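Local coordinates for protein acetyl-CoA acetyltransferase A (Ascaris suum, PDB 6BJA) that probably catalyses acetyl transfer between acetyl-CoA units as a thiolase of lipid metabolism, and binds coenzyme A, at residues C165-V170 against S245-A250; P234-A239 against T249-S254. All coordinates share one frame; numbering follows the deposited sequence.

In the fold
Both contacts lie within the N-terminal thiolase domain, on the same side of the chain's centre, with their own centres about 10 Å apart. They share T249 and A250 in the long loop between strands 218-219 and 257-267. Along the chain come 165-170, then 234-239, then 245-254; interaction 1 ties 245-250 to helix 162-172, and interaction 2 folds 249-254 against the earlier loop residues 234-239 and lines the coenzyme A pocket. The two are stitched together by probable hydrogen bonds from A239 N to I248 O and from N252 ND2 to T247 O. The pocket-lining loop is thus held to helix 162-172 through 245-250 and to its own earlier residues beside coenzyme A.

Interaction 1: residues C165-V170 against S245-A250; sequences CAEKTV and SGTITA. With COA (coenzyme A), chain C.
A buried helix-to-loop contact joins E167, on helix 162-172, to T247 and I248 in the loop that leads into strand 257-267. The carboxylate of E167 grips the loop backbone. Its OE2 accepts two consecutive peptide N-H groups: T247 N at 2.8 Å, on the syn side and almost straight (178°), and I248 N at 2.9 Å, from above the carboxylate plane. OE1 takes the hydroxyl of T247, whose OG1 donates over 2.8 Å, also on the syn side but tilted from the plane. A bend in the E167 chain (chi2 -77°) places CD toward the loop backbone, and the E167 side chain runs alongside those of T247 and I248, in the opposite sense. A water adds a further link, donating to E167 OE2 at 2.6 Å and to I248 O at 2.8 Å. Beside this polar cluster, I248 reaches back to the helix with CD1, which lies 3.7 Å from A166 CB. V170 covers the threonine hydroxyl, its CG1 3.5 Å from T247 OG1. L180 of helix 177-197 touches V170, T247 and I248, while V328 of helix 327-337 packs on A166 and V170. With two peptide N-H groups, a hydroxyl and a water all donating to it, the buried carboxylate is well compensated, which would favour its ionised form and helps to hold the loop just ahead of A250 in the coenzyme A pocket.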
loop_
_atom_site.group_PDB
_atom_site.type_symbol
_atom_site.label_atom_id
_atom_site.label_comp_id
_atom_site.label_asym_id
_atom_site.label_seq_id
_atom_site.Cartn_x
_atom_site.Cartn_y
_atom_site.Cartn_z
ATOM N N CYS A 165 25.328 -13.684 -7.842
ATOM C CA CYS A 165 26.703 -13.237 -7.987
ATOM C C CYS A 165 27.686 -14.264 -7.425
ATOM O O CYS A 165 28.717 -14.554 -8.012
ATOM C CB CYS A 165 26.910 -11.903 -7.278
ATOM S SG CYS A 165 25.968 -10.506 -8.015
ATOM N N ALA A 166 27.370 -14.802 -6.265
ATOM C CA ALA A 166 28.298 -15.709 -5.603
ATOM C C ALA A 166 28.507 -17.004 -6.403
ATOM O O ALA A 166 29.529 -17.678 -6.236
ATOM C CB ALA A 166 27.810 -16.004 -4.199
ATOM N N GLU A 167 27.532 -17.368 -7.230
ATOM C CA GLU A 167 27.686 -18.527 -8.109
ATOM C C GLU A 167 28.874 -18.358 -9.042
ATOM O O GLU A 167 29.498 -19.349 -9.442
ATOM C CB GLU A 167 26.429 -18.785 -8.940
ATOM C CG GLU A 167 25.215 -19.299 -8.188
ATOM C CD GLU A 167 25.282 -20.787 -7.828
ATOM O OE1 GLU A 167 26.355 -21.417 -8.008
ATOM O OE2 GLU A 167 24.248 -21.296 -7.363
ATOM N N LYS A 168 29.213 -17.124 -9.410
ATOM C CA LYS A 168 30.395 -16.915 -10.239
ATOM C C LYS A 168 31.658 -17.395 -9.512
ATOM O O LYS A 168 32.539 -18.048 -10.102
ATOM C CB LYS A 168 30.535 -15.433 -10.646
ATOM C CG LYS A 168 31.820 -15.162 -11.440
ATOM C CD LYS A 168 31.918 -13.742 -11.919
ATOM C CE LYS A 168 33.169 -13.540 -12.774
ATOM N NZ LYS A 168 34.443 -13.825 -12.059
ATOM N N THR A 169 31.730 -17.122 -8.217
ATOM C CA THR A 169 32.897 -17.465 -7.420
ATOM C C THR A 169 32.929 -18.983 -7.254
ATOM O O THR A 169 33.994 -19.593 -7.288
ATOM C CB THR A 169 32.872 -16.732 -6.069
ATOM O OG1 THR A 169 32.833 -15.312 -6.338
ATOM C CG2 THR A 169 34.103 -17.089 -5.224
ATOM N N VAL A 170 31.758 -19.579 -7.084
ATOM C CA VAL A 170 31.655 -21.042 -7.041
ATOM C C VAL A 170 32.319 -21.625 -8.284
ATOM O O VAL A 170 33.178 -22.514 -8.180
ATOM C CB VAL A 170 30.184 -21.517 -6.954
ATOM C CG1 VAL A 170 30.105 -23.038 -7.159
ATOM C CG2 VAL A 170 29.568 -21.152 -5.602
ATOM N N SER A 245 23.152 -25.522 -13.448
ATOM C CA SER A 245 24.529 -25.437 -12.956
ATOM C C SER A 245 24.595 -24.807 -11.570
ATOM O O SER A 245 25.683 -24.596 -11.031
ATOM C CB SER A 245 25.393 -24.624 -13.900
ATOM O OG SER A 245 25.012 -23.261 -13.862
ATOM N N GLY A 246 23.433 -24.518 -11.000
ATOM C CA GLY A 246 23.368 -23.873 -9.702
ATOM C C GLY A 246 23.830 -24.748 -8.558
ATOM O O GLY A 246 23.787 -25.979 -8.652
ATOM N N THR A 247 24.278 -24.111 -7.475
ATOM C CA THR A 247 24.800 -24.832 -6.310
ATOM C C THR A 247 24.343 -24.235 -4.980
ATOM O O THR A 247 24.293 -24.918 -3.957
ATOM C CB THR A 247 26.332 -24.843 -6.302
ATOM O OG1 THR A 247 26.819 -23.496 -6.192
ATOM C CG2 THR A 247 26.879 -25.464 -7.558
ATOM N N ILE A 248 24.011 -22.948 -4.989
ATOM C CA ILE A 248 23.644 -22.277 -3.755
ATOM C C ILE A 248 22.147 -22.440 -3.472
ATOM O O ILE A 248 21.297 -22.195 -4.341
ATOM C CB ILE A 248 24.037 -20.778 -3.809
ATOM C CG1 ILE A 248 25.552 -20.642 -4.015
ATOM C CG2 ILE A 248 23.604 -20.057 -2.531
ATOM C CD1 ILE A 248 26.052 -19.203 -4.159
ATOM N N THR A 249 21.845 -22.847 -2.244
ATOM C CA THR A 249 20.488 -23.149 -1.810
ATOM C C THR A 249 20.167 -22.404 -0.534
ATOM O O THR A 249 21.053 -21.816 0.083
ATOM C CB THR A 249 20.297 -24.634 -1.511
ATOM O OG1 THR A 249 20.989 -24.955 -0.306
ATOM C CG2 THR A 249 20.828 -25.486 -2.644
ATOM N N ALA A 250 18.919 -22.505 -0.091
ATOM C CA ALA A 250 18.536 -21.888 1.180
ATOM C C ALA A 250 19.367 -22.438 2.327
ATOM O O ALA A 250 19.624 -21.719 3.287
ATOM C CB ALA A 250 17.055 -22.086 1.457
HETATM N N1A COA C . 18.280 -27.219 6.334
HETATM C C2A COA C . 17.362 -27.894 5.619
HETATM N N3A COA C . 16.421 -27.301 4.869
HETATM C C4A COA C . 16.343 -25.958 4.784
HETATM C C5A COA C . 17.312 -25.143 5.524
HETATM C C6A COA C . 18.320 -25.866 6.330
HETATM N N6A COA C . 19.257 -25.209 7.042
HETATM N N7A COA C . 17.001 -23.857 5.260
HETATM C C8A COA C . 15.930 -23.855 4.424
HETATM N N9A COA C . 15.542 -25.122 4.137
HETATM C C1B COA C . 14.411 -25.573 3.282
HETATM C C2B COA C . 13.098 -25.225 3.962
HETATM O O2B COA C . 12.548 -26.344 4.661
HETATM C C3B COA C . 12.165 -24.790 2.852
HETATM O O3B COA C . 11.126 -25.769 2.726
HETATM P P3B COA C . 10.818 -26.707 1.460
HETATM O O7A COA C . 12.108 -27.357 1.019
HETATM O O8A COA C . 9.838 -27.773 1.896
HETATM O O9A COA C . 10.238 -25.880 0.340
HETATM C C4B COA C . 13.075 -24.532 1.648
HETATM O O4B COA C . 14.399 -24.951 1.991
HETATM C C5B COA C . 13.135 -23.044 1.360
HETATM O O5B COA C . 13.759 -22.453 2.496
HETATM P P1A COA C . 13.090 -21.279 3.378
HETATM O O1A COA C . 11.673 -21.600 3.792
HETATM O O2A COA C . 13.934 -20.994 4.602
HETATM O O3A COA C . 13.031 -19.982 2.455
HETATM P P2A COA C . 12.004 -18.806 2.824
HETATM O O4A COA C . 10.578 -19.280 2.638
HETATM O O5A COA C . 12.234 -18.299 4.232
HETATM O O6A COA C . 12.365 -17.662 1.766
HETATM C CBP COA C . 13.864 -15.845 1.925
HETATM C CCP COA C . 13.736 -17.320 1.610
HETATM C CDP COA C . 12.985 -15.099 0.947
HETATM C CEP COA C . 13.326 -15.510 3.319
HETATM C CAP COA C . 15.309 -15.383 1.659
HETATM O OAP COA C . 15.330 -13.949 1.715
HETATM C C9P COA C . 16.329 -15.967 2.614
HETATM O O9P COA C . 15.997 -16.500 3.661
HETATM N N8P COA C . 17.628 -15.897 2.312
HETATM C C7P COA C . 18.180 -15.313 1.107
HETATM C C6P COA C . 19.631 -15.743 0.949
HETATM C C5P COA C . 20.504 -14.532 1.140
HETATM O O5P COA C . 20.907 -13.886 0.175
HETATM N N4P COA C . 20.761 -14.203 2.398
HETATM C C3P COA C . 21.509 -12.997 2.704
HETATM C C2P COA C . 22.983 -13.215 2.949
HETATM S S1P COA C . 23.939 -11.967 2.066
HETATM O O HOH W 1 21.685 -21.000 -6.805
#

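Interaction 2: residues P234-A239 against T249-S254; sequences PALHPA and TAANAS. With COA (coenzyme A), chain C; ACT (acetate ion), chain B.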
loop_
_atom_site.group_PDB
_atom_site.type_symbol
_atom_site.label_atom_id
_atom_site.label_comp_id
_atom_site.label_asym_id
_atom_site.label_seq_id
_atom_site.Cartn_x
_atom_site.Cartn_y
_atom_site.Cartn_z
ATOM N N PRO A 234 20.368 -32.043 0.725
ATOM C CA PRO A 234 20.654 -32.404 -0.667
ATOM C C PRO A 234 19.427 -32.392 -1.562
ATOM O O PRO A 234 19.565 -32.535 -2.779
ATOM C CB PRO A 234 21.220 -33.829 -0.542
ATOM C CG PRO A 234 20.670 -34.338 0.727
ATOM C CD PRO A 234 20.631 -33.161 1.643
ATOM N N ALA A 235 18.248 -32.259 -0.982
ATOM C CA ALA A 235 17.011 -32.295 -1.755
ATOM C C ALA A 235 16.632 -30.923 -2.283
ATOM O O ALA A 235 15.826 -30.807 -3.210
ATOM C CB ALA A 235 15.886 -32.849 -0.912
ATOM N N LEU A 236 17.192 -29.878 -1.677
ATOM C CA LEU A 236 16.850 -28.524 -2.072
ATOM C C LEU A 236 17.302 -28.206 -3.482
ATOM O O LEU A 236 18.339 -28.682 -3.936
ATOM C CB LEU A 236 17.479 -27.517 -1.110
ATOM C CG LEU A 236 17.083 -27.615 0.354
ATOM C CD1 LEU A 236 17.692 -26.447 1.088
ATOM C CD2 LEU A 236 15.578 -27.647 0.534
ATOM N N HIS A 237 16.524 -27.359 -4.155
ATOM C CA HIS A 237 16.860 -26.863 -5.476
ATOM C C HIS A 237 17.636 -25.562 -5.349
ATOM O O HIS A 237 17.389 -24.794 -4.416
ATOM C CB HIS A 237 15.586 -26.665 -6.299
ATOM C CG HIS A 237 14.690 -27.869 -6.299
ATOM N ND1 HIS A 237 15.036 -29.050 -6.921
ATOM C CD2 HIS A 237 13.485 -28.084 -5.724
ATOM C CE1 HIS A 237 14.075 -29.937 -6.740
ATOM N NE2 HIS A 237 13.122 -29.379 -6.017
ATOM N N PRO A 238 18.591 -25.319 -6.266
ATOM C CA PRO A 238 19.319 -24.046 -6.245
ATOM C C PRO A 238 18.364 -22.864 -6.239
ATOM O O PRO A 238 17.385 -22.880 -6.982
ATOM C CB PRO A 238 20.147 -24.093 -7.522
ATOM C CG PRO A 238 20.402 -25.556 -7.721
ATOM C CD PRO A 238 19.153 -26.251 -7.262
ATOM N N ALA A 239 18.655 -21.870 -5.403
ATOM C CA ALA A 239 17.738 -20.757 -5.162
ATOM C C ALA A 239 17.951 -19.567 -6.079
ATOM O O ALA A 239 17.048 -18.741 -6.230
ATOM C CB ALA A 239 17.867 -20.305 -3.731
ATOM N N THR A 249 21.845 -22.847 -2.244
ATOM C CA THR A 249 20.488 -23.149 -1.810
ATOM C C THR A 249 20.167 -22.404 -0.534
ATOM O O THR A 249 21.053 -21.816 0.083
ATOM C CB THR A 249 20.297 -24.634 -1.511
ATOM O OG1 THR A 249 20.989 -24.955 -0.306
ATOM C CG2 THR A 249 20.828 -25.486 -2.644
ATOM N N ALA A 250 18.919 -22.505 -0.091
ATOM C CA ALA A 250 18.536 -21.888 1.180
ATOM C C ALA A 250 19.367 -22.438 2.327
ATOM O O ALA A 250 19.624 -21.719 3.287
ATOM C CB ALA A 250 17.055 -22.086 1.457
ATOM N N ALA A 251 19.799 -23.700 2.237
ATOM C CA ALA A 251 20.517 -24.325 3.330
ATOM C C ALA A 251 21.991 -23.927 3.369
ATOM O O ALA A 251 22.559 -23.855 4.451
ATOM C CB ALA A 251 20.394 -25.862 3.247
ATOM N N ASN A 252 22.619 -23.654 2.223
ATOM C CA ASN A 252 24.052 -23.342 2.264
ATOM C C ASN A 252 24.289 -21.849 2.062
ATOM O O ASN A 252 25.421 -21.416 1.871
ATOM C CB ASN A 252 24.861 -24.207 1.267
ATOM C CG ASN A 252 24.446 -24.041 -0.172
ATOM O OD1 ASN A 252 24.160 -22.946 -0.612
ATOM N ND2 ASN A 252 24.485 -25.152 -0.947
ATOM N N ALA A 253 23.204 -21.069 2.131
ATOM C CA ALA A 253 23.294 -19.599 2.170
ATOM C C ALA A 253 22.907 -19.142 3.547
ATOM O O ALA A 253 22.129 -19.804 4.197
ATOM C CB ALA A 253 22.384 -18.961 1.167
ATOM N N SER A 254 23.400 -17.988 3.959
ATOM C CA SER A 254 22.925 -17.421 5.210
ATOM C C SER A 254 21.466 -16.993 5.079
ATOM O O SER A 254 20.906 -16.882 3.993
ATOM C CB SER A 254 23.789 -16.242 5.667
ATOM O OG SER A 254 23.730 -15.171 4.762
HETATM N N1A COA C . 18.280 -27.219 6.334
HETATM C C2A COA C . 17.362 -27.894 5.619
HETATM N N3A COA C . 16.421 -27.301 4.869
HETATM C C4A COA C . 16.343 -25.958 4.784
HETATM C C5A COA C . 17.312 -25.143 5.524
HETATM C C6A COA C . 18.320 -25.866 6.330
HETATM N N6A COA C . 19.257 -25.209 7.042
HETATM N N7A COA C . 17.001 -23.857 5.260
HETATM C C8A COA C . 15.930 -23.855 4.424
HETATM N N9A COA C . 15.542 -25.122 4.137
HETATM C C1B COA C . 14.411 -25.573 3.282
HETATM C C2B COA C . 13.098 -25.225 3.962
HETATM O O2B COA C . 12.548 -26.344 4.661
HETATM C C3B COA C . 12.165 -24.790 2.852
HETATM O O3B COA C . 11.126 -25.769 2.726
HETATM P P3B COA C . 10.818 -26.707 1.460
HETATM O O7A COA C . 12.108 -27.357 1.019
HETATM O O8A COA C . 9.838 -27.773 1.896
HETATM O O9A COA C . 10.238 -25.880 0.340
HETATM C C4B COA C . 13.075 -24.532 1.648
HETATM O O4B COA C . 14.399 -24.951 1.991
HETATM C C5B COA C . 13.135 -23.044 1.360
HETATM O O5B COA C . 13.759 -22.453 2.496
HETATM P P1A COA C . 13.090 -21.279 3.378
HETATM O O1A COA C . 11.673 -21.600 3.792
HETATM O O2A COA C . 13.934 -20.994 4.602
HETATM O O3A COA C . 13.031 -19.982 2.455
HETATM P P2A COA C . 12.004 -18.806 2.824
HETATM O O4A COA C . 10.578 -19.280 2.638
HETATM O O5A COA C . 12.234 -18.299 4.232
HETATM O O6A COA C . 12.365 -17.662 1.766
HETATM C CBP COA C . 13.864 -15.845 1.925
HETATM C CCP COA C . 13.736 -17.320 1.610
HETATM C CDP COA C . 12.985 -15.099 0.947
HETATM C CEP COA C . 13.326 -15.510 3.319
HETATM C CAP COA C . 15.309 -15.383 1.659
HETATM O OAP COA C . 15.330 -13.949 1.715
HETATM C C9P COA C . 16.329 -15.967 2.614
HETATM O O9P COA C . 15.997 -16.500 3.661
HETATM N N8P COA C . 17.628 -15.897 2.312
HETATM C C7P COA C . 18.180 -15.313 1.107
HETATM C C6P COA C . 19.631 -15.743 0.949
HETATM C C5P COA C . 20.504 -14.532 1.140
HETATM O O5P COA C . 20.907 -13.886 0.175
HETATM N N4P COA C . 20.761 -14.203 2.398
HETATM C C3P COA C . 21.509 -12.997 2.704
HETATM C C2P COA C . 22.983 -13.215 2.949
HETATM S S1P COA C . 23.939 -11.967 2.066
HETATM C C ACT B . 18.573 -30.253 -6.690
HETATM O O ACT B . 17.733 -29.595 -7.353
HETATM O OXT ACT B . 19.772 -29.915 -6.823
HETATM C CH3 ACT B . 18.162 -31.392 -5.807
HETATM O O HOH W 2 16.922 -23.582 -1.966
#
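L236 and T249 carry much of this loop-to-loop contact, and its closest approach is that of L236 CD1 to A251 CB, at 3.5 Å. The same leucine methyl lies 3.9 Å from T249 OG1, while the other branch, CD2, turns to coenzyme A and comes within 3.3 Å of its ribose oxygen O4B. The two alanines meet the nucleotide as well: A250 CB sits 3.5 Å from O5B of coenzyme A, and A251 CB approaches the adenine at C6A. T249 directs CG2 at the backbone of H237 and P238, and one water bridges the segments, donating to H237 O and accepting from A250 N. Further along, S254 O accepts the pantetheine amide N4P of coenzyme A at 3.1 Å.

Behind this first shell, T249 shapes its own turn. OG1 stands between the backbone N and the carbonyl carbon (chi1 72°), where it accepts from N252 N in an ST motif and, weakly, from A251 N. N252 answers through OD1, which receives T249 N at 2.8 Å from above its carbonyl plane; its ND2 is held by D181 and T247 O. R177 of helix 177-197 bonds to L236 O, and K232, just before 234-239, also binds coenzyme A. At the outer edge H237 ND1 donates to an acetate, probably from the crystallisation liquor. The segments thus meet directly by van der Waals contact, with the water as a polar bridge, and the polar bonds within 249-254 set the turn that presents alanine methyls to the nucleotide and a peptide carbonyl to the pantetheine arm.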